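Local coordinates for beta-N-acetylhexosaminidase (Thermotoga neapolitana, PDB 5BZA), which probably hydrolyses terminal non-reducing N-acetyl-D-hexosamine residues of N-acetyl-beta-D-hexosaminides, as a family 3 glycoside hydrolase, at residues B[344-349]-B[396-401]; B[375-380]-B[458-463]. All coordinates share one frame; numbering follows the deposited sequence.

Contact 1 of 2, residues B[344-349]-B[396-401]; sequences GREVVL and DGELIF. With CD (cadmium ion), chain T.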
loop_
_atom_site.group_PDB
_atom_site.type_symbol
_atom_site.label_atom_id
_atom_site.label_comp_id
_atom_site.label_asym_id
_atom_site.label_seq_id
_atom_site.Cartn_x
_atom_site.Cartn_y
_atom_site.Cartn_z
ATOM N N GLY B 344 -12.487 -34.463 -1.719
ATOM C CA GLY B 344 -13.831 -34.002 -2.037
ATOM C C GLY B 344 -14.791 -34.023 -0.857
ATOM O O GLY B 344 -15.965 -33.768 -1.042
ATOM N N ARG B 345 -14.328 -34.335 0.355
ATOM C CA ARG B 345 -15.237 -34.406 1.514
ATOM C C ARG B 345 -15.438 -33.058 2.157
ATOM O O ARG B 345 -14.709 -32.126 1.842
ATOM C CB ARG B 345 -14.698 -35.350 2.597
ATOM C CG ARG B 345 -14.460 -36.777 2.170
ATOM C CD ARG B 345 -13.836 -37.538 3.358
ATOM N NE ARG B 345 -13.574 -38.954 3.074
ATOM C CZ ARG B 345 -13.059 -39.815 3.961
ATOM N NH1 ARG B 345 -12.774 -39.412 5.195
ATOM N NH2 ARG B 345 -12.842 -41.078 3.613
ATOM N N GLU B 346 -16.321 -32.976 3.153
ATOM C CA GLU B 346 -16.574 -31.686 3.782
ATOM C C GLU B 346 -15.525 -31.550 4.895
ATOM O O GLU B 346 -15.182 -32.533 5.565
ATOM C CB GLU B 346 -17.985 -31.605 4.376
ATOM C CG GLU B 346 -19.136 -32.032 3.436
ATOM C CD GLU B 346 -20.401 -32.382 4.242
ATOM O OE1 GLU B 346 -20.852 -33.555 4.196
ATOM O OE2 GLU B 346 -20.864 -31.512 5.039
ATOM N N VAL B 347 -15.026 -30.339 5.111
ATOM C CA VAL B 347 -13.843 -30.184 5.934
ATOM C C VAL B 347 -14.235 -29.477 7.208
ATOM O O VAL B 347 -15.043 -28.557 7.199
ATOM C CB VAL B 347 -12.682 -29.401 5.200
ATOM C CG1 VAL B 347 -11.535 -29.107 6.128
ATOM C CG2 VAL B 347 -12.148 -30.205 4.011
ATOM N N VAL B 348 -13.644 -29.930 8.311
ATOM C CA VAL B 348 -13.800 -29.269 9.571
ATOM C C VAL B 348 -12.489 -28.518 9.779
ATOM O O VAL B 348 -11.403 -29.123 9.674
ATOM C CB VAL B 348 -14.068 -30.283 10.705
ATOM C CG1 VAL B 348 -14.023 -29.577 12.039
ATOM C CG2 VAL B 348 -15.438 -30.899 10.520
ATOM N N LEU B 349 -12.571 -27.240 10.144
ATOM C CA LEU B 349 -11.367 -26.419 10.227
ATOM C C LEU B 349 -11.065 -26.082 11.666
ATOM O O LEU B 349 -11.889 -25.468 12.369
ATOM C CB LEU B 349 -11.523 -25.106 9.461
ATOM C CG LEU B 349 -11.710 -25.082 7.935
ATOM C CD1 LEU B 349 -11.844 -23.639 7.455
ATOM C CD2 LEU B 349 -10.557 -25.800 7.216
ATOM N N ASP B 396 -14.444 -34.784 15.208
ATOM C CA ASP B 396 -14.376 -35.722 14.119
ATOM C C ASP B 396 -15.139 -35.057 12.986
ATOM O O ASP B 396 -15.811 -34.046 13.184
ATOM C CB ASP B 396 -14.986 -37.074 14.464
ATOM C CG ASP B 396 -14.520 -38.169 13.524
ATOM O OD1 ASP B 396 -13.652 -37.880 12.662
ATOM O OD2 ASP B 396 -15.058 -39.300 13.602
ATOM N N GLY B 397 -14.967 -35.594 11.789
ATOM C CA GLY B 397 -15.558 -35.047 10.593
ATOM C C GLY B 397 -15.041 -35.937 9.492
ATOM O O GLY B 397 -14.273 -36.887 9.730
ATOM N N GLU B 398 -15.467 -35.658 8.275
ATOM C CA GLU B 398 -15.046 -36.484 7.160
ATOM C C GLU B 398 -13.604 -36.154 6.810
ATOM O O GLU B 398 -12.854 -36.994 6.292
ATOM C CB GLU B 398 -15.960 -36.240 5.977
ATOM C CG GLU B 398 -17.387 -36.238 6.396
ATOM C CD GLU B 398 -18.282 -35.789 5.262
ATOM O OE1 GLU B 398 -17.758 -35.525 4.155
ATOM O OE2 GLU B 398 -19.495 -35.691 5.494
ATOM N N LEU B 399 -13.231 -34.904 7.080
ATOM C CA LEU B 399 -11.873 -34.432 6.845
ATOM C C LEU B 399 -11.625 -33.327 7.803
ATOM O O LEU B 399 -12.476 -32.457 7.982
ATOM C CB LEU B 399 -11.670 -33.960 5.409
ATOM C CG LEU B 399 -10.258 -33.675 4.859
ATOM C CD1 LEU B 399 -9.301 -34.863 5.028
ATOM C CD2 LEU B 399 -10.371 -33.315 3.363
ATOM N N ILE B 400 -10.466 -33.392 8.468
ATOM C CA ILE B 400 -10.148 -32.390 9.459
ATOM C C ILE B 400 -8.846 -31.714 9.083
ATOM O O ILE B 400 -7.861 -32.391 8.776
ATOM C CB ILE B 400 -10.049 -32.988 10.860
ATOM C CG1 ILE B 400 -11.321 -33.774 11.183
ATOM C CG2 ILE B 400 -9.893 -31.864 11.873
ATOM C CD1 ILE B 400 -11.322 -34.481 12.557
ATOM N N PHE B 401 -8.859 -30.378 9.089
ATOM C CA PHE B 401 -7.650 -29.603 8.840
ATOM C C PHE B 401 -7.241 -28.994 10.151
ATOM O O PHE B 401 -7.913 -28.067 10.630
ATOM C CB PHE B 401 -7.856 -28.466 7.821
ATOM C CG PHE B 401 -8.041 -28.916 6.389
ATOM C CD1 PHE B 401 -7.927 -30.246 6.032
ATOM C CD2 PHE B 401 -8.238 -27.973 5.383
ATOM C CE1 PHE B 401 -8.089 -30.651 4.712
ATOM C CE2 PHE B 401 -8.381 -28.362 4.034
ATOM C CZ PHE B 401 -8.308 -29.704 3.700
HETATM CD CD CD T . -20.169 -35.205 2.892
HETATM O O HOH W 1 -16.750 -33.252 7.859
HETATM O O HOH W 2 -19.169 -36.839 1.375
#
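Two neighbouring parallel strands of the C-terminal domain's mixed sheet pair here, and a cadmium ion links the two segments near the beginning of the strands. V348 makes both ladder bonds to the neighbouring strand: its N gives a hydrogen bond to L399 O (2.8 Å), while its O takes one from F401 N. Near that end, E346 and E398 both hold CG anti to the carbonyl carbon and run on extended, so that their carboxylates, planes 90° apart, converge on the metal. E346 binds it through OE1 alone, 2.2 Å from the cadmium, whereas both oxygens of E398 chelate it more loosely; a water is a further ligand. E398 OE1 also receives E346 N from above the carboxylate plane, and R381 forms a salt bridge with E346 OE2. The extended chain of R345 crosses E398 obliquely and brings R345 NH1 to a lone pair of E398 O, 2.7 Å away, an oxygen lying in the guanidinium plane. An alanine at R345 would probably loosen the chain around E398, since both this bond and the packing of R345 CD on E398 CB would go. On the sheet face of V347, L399 and F401, V347 CG1 sits over the centre of the F401 ring, 3.5 Å from its centroid.

Contact 2 of 2, residues B[375-380]-B[458-463]; sequences KRFFKV and SFQHLL
An aromatic cluster of F377, F378 and F459 closes the seam between the end of helix 364-377 and the last turns of helix 452-463. In all three CG lies beside the backbone N, anti to the carbonyl carbon, which sends the F377 and F378 rings toward helix 452-463 and the F459 ring toward them. F377 lays one face against the helix: F459 CB stands over it, 3.7 Å from F377 CG and offset toward the rim. The rings of F377 and F459 themselves meet obliquely, their planes at 49°. Further along the same side, Q460 CG comes obliquely to 3.6 Å from F377 CE1, while the Q460 amide turns to K457, with OE1 accepting a hydrogen bond from its NZ. In this C-terminal domain, where helices pack beside a mixed sheet, F378 belongs to the loop leading from helix 364-377 into the edge strand 380-386. Its ring points an edge at the face of F459 in an offset edge-to-face pair, planes at 75°, and F378 CE2 lies 3.7 Å from F459 CD1. Beyond it, the F378 and L462 side chains cross at about a right angle, bringing F378 CZ to L462 CD2, and L463 approaches tip to tip, its CG 3.8 Å from F378 CZ.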
loop_
_atom_site.group_PDB
_atom_site.type_symbol
_atom_site.label_atom_id
_atom_site.label_comp_id
_atom_site.label_asym_id
_atom_site.label_seq_id
_atom_site.Cartn_x
_atom_site.Cartn_y
_atom_site.Cartn_z
ATOM N N LYS B 375 -12.420 -21.978 2.051
ATOM C CA LYS B 375 -13.694 -22.061 1.329
ATOM C C LYS B 375 -13.616 -21.998 -0.207
ATOM O O LYS B 375 -14.509 -22.568 -0.874
ATOM C CB LYS B 375 -14.633 -20.967 1.832
ATOM C CG LYS B 375 -15.251 -21.337 3.173
ATOM C CD LYS B 375 -15.986 -20.184 3.811
ATOM C CE LYS B 375 -16.601 -20.628 5.127
ATOM N NZ LYS B 375 -16.957 -19.468 6.008
ATOM N N ARG B 376 -12.583 -21.376 -0.791
ATOM C CA ARG B 376 -12.393 -21.393 -2.274
ATOM C C ARG B 376 -12.091 -22.777 -2.842
ATOM O O ARG B 376 -12.352 -23.071 -4.016
ATOM C CB ARG B 376 -11.249 -20.462 -2.685
ATOM C CG ARG B 376 -11.434 -19.031 -2.262
ATOM C CD ARG B 376 -10.426 -18.109 -2.951
ATOM N NE ARG B 376 -10.558 -18.079 -4.412
ATOM C CZ ARG B 376 -11.293 -17.195 -5.097
ATOM N NH1 ARG B 376 -11.967 -16.233 -4.469
ATOM N NH2 ARG B 376 -11.327 -17.264 -6.415
ATOM N N PHE B 377 -11.544 -23.638 -1.978
ATOM C CA PHE B 377 -10.951 -24.919 -2.381
ATOM C C PHE B 377 -11.704 -26.138 -1.844
ATOM O O PHE B 377 -11.657 -27.222 -2.432
ATOM C CB PHE B 377 -9.494 -24.977 -1.906
ATOM C CG PHE B 377 -8.598 -23.952 -2.546
ATOM C CD1 PHE B 377 -7.999 -24.192 -3.787
ATOM C CD2 PHE B 377 -8.341 -22.752 -1.904
ATOM C CE1 PHE B 377 -7.161 -23.230 -4.377
ATOM C CE2 PHE B 377 -7.511 -21.795 -2.501
ATOM C CZ PHE B 377 -6.923 -22.040 -3.736
ATOM N N PHE B 378 -12.370 -25.975 -0.706
ATOM C CA PHE B 378 -12.996 -27.118 -0.042
ATOM C C PHE B 378 -14.375 -26.787 0.430
ATOM O O PHE B 378 -14.610 -25.676 0.888
ATOM C CB PHE B 378 -12.125 -27.614 1.193
ATOM C CG PHE B 378 -10.748 -28.056 0.804
ATOM C CD1 PHE B 378 -10.541 -29.332 0.342
ATOM C CD2 PHE B 378 -9.692 -27.165 0.783
ATOM C CE1 PHE B 378 -9.309 -29.734 -0.080
ATOM C CE2 PHE B 378 -8.452 -27.555 0.339
ATOM C CZ PHE B 378 -8.261 -28.841 -0.092
ATOM N N LYS B 379 -15.278 -27.769 0.373
ATOM C CA LYS B 379 -16.528 -27.608 1.113
ATOM C C LYS B 379 -16.169 -27.620 2.607
ATOM O O LYS B 379 -15.375 -28.448 3.089
ATOM C CB LYS B 379 -17.531 -28.717 0.795
ATOM C CG LYS B 379 -17.555 -29.136 -0.633
ATOM C CD LYS B 379 -18.650 -30.167 -0.873
ATOM C CE LYS B 379 -17.996 -31.525 -0.929
ATOM N NZ LYS B 379 -18.959 -32.633 -1.111
ATOM N N VAL B 380 -16.728 -26.665 3.332
ATOM C CA VAL B 380 -16.424 -26.518 4.739
ATOM C C VAL B 380 -17.671 -26.771 5.582
ATOM O O VAL B 380 -18.673 -26.054 5.438
ATOM C CB VAL B 380 -15.872 -25.126 5.011
ATOM C CG1 VAL B 380 -15.730 -24.873 6.501
ATOM C CG2 VAL B 380 -14.536 -24.937 4.259
ATOM N N SER B 458 -0.941 -23.703 -0.099
ATOM C CA SER B 458 -0.923 -25.046 0.498
ATOM C C SER B 458 -2.174 -25.809 0.033
ATOM O O SER B 458 -2.078 -27.005 -0.292
ATOM C CB SER B 458 -0.798 -24.977 2.029
ATOM O OG SER B 458 -2.037 -24.816 2.701
ATOM N N PHE B 459 -3.320 -25.121 -0.073
ATOM C CA PHE B 459 -4.518 -25.790 -0.582
ATOM C C PHE B 459 -4.307 -26.183 -2.042
ATOM O O PHE B 459 -4.685 -27.294 -2.469
ATOM C CB PHE B 459 -5.768 -24.921 -0.416
ATOM C CG PHE B 459 -6.098 -24.619 1.011
ATOM C CD1 PHE B 459 -5.879 -25.571 2.005
ATOM C CD2 PHE B 459 -6.598 -23.387 1.375
ATOM C CE1 PHE B 459 -6.160 -25.297 3.316
ATOM C CE2 PHE B 459 -6.897 -23.102 2.698
ATOM C CZ PHE B 459 -6.681 -24.060 3.673
ATOM N N GLN B 460 -3.693 -25.287 -2.810
ATOM C CA GLN B 460 -3.423 -25.592 -4.220
ATOM C C GLN B 460 -2.553 -26.829 -4.386
ATOM O O GLN B 460 -2.822 -27.707 -5.236
ATOM C CB GLN B 460 -2.742 -24.415 -4.913
ATOM C CG GLN B 460 -3.687 -23.328 -5.416
ATOM C CD GLN B 460 -2.988 -22.333 -6.333
ATOM O OE1 GLN B 460 -1.784 -22.093 -6.201
ATOM N NE2 GLN B 460 -3.746 -21.750 -7.278
ATOM N N HIS B 461 -1.520 -26.902 -3.554
ATOM C CA HIS B 461 -0.556 -27.992 -3.623
ATOM C C HIS B 461 -1.211 -29.288 -3.204
ATOM O O HIS B 461 -0.996 -30.333 -3.803
ATOM C CB HIS B 461 0.667 -27.688 -2.759
ATOM C CG HIS B 461 1.799 -27.100 -3.543
ATOM N ND1 HIS B 461 2.654 -27.867 -4.307
ATOM C CD2 HIS B 461 2.209 -25.819 -3.698
ATOM C CE1 HIS B 461 3.520 -27.082 -4.921
ATOM N NE2 HIS B 461 3.279 -25.834 -4.560
ATOM N N LEU B 462 -2.035 -29.179 -2.176
ATOM C CA LEU B 462 -2.777 -30.297 -1.652
ATOM C C LEU B 462 -3.605 -30.924 -2.739
ATOM O O LEU B 462 -3.507 -32.134 -2.973
ATOM C CB LEU B 462 -3.671 -29.834 -0.508
ATOM C CG LEU B 462 -4.381 -30.901 0.311
ATOM C CD1 LEU B 462 -3.320 -31.841 0.887
ATOM C CD2 LEU B 462 -5.181 -30.251 1.439
ATOM N N LEU B 463 -4.398 -30.097 -3.430
ATOM C CA LEU B 463 -5.228 -30.585 -4.537
ATOM C C LEU B 463 -4.413 -30.893 -5.795
ATOM O O LEU B 463 -4.812 -31.719 -6.614
ATOM C CB LEU B 463 -6.323 -29.569 -4.854
ATOM C CG LEU B 463 -7.348 -29.452 -3.716
ATOM C CD1 LEU B 463 -8.325 -28.297 -3.912
ATOM C CD2 LEU B 463 -8.107 -30.763 -3.590
#

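In the fold
Both contacts belong to the C-terminal domain, with centres about 11 Å apart, and their segments alternate along the chain: 344-349, 375-380, 396-401, 458-463. Strand 347-352 leads to helix 364-377, which returns through strand 380-386 to the same sheet; there 347-352 lies between 380-386 and 399-404. Contact 1 is thus sheet pairing, and contact 2 is the joint of two helices beside that sheet. They meet directly: V347 N probably hydrogen-bonds to K379 O (2.8 Å), and the rings of F378 and F401 pack edge-to-face. The apolar side of the sheet that carries V347 and F401 therefore continues into the aromatic cluster, while the cadmium site lies at the N-terminal end of this strand pair.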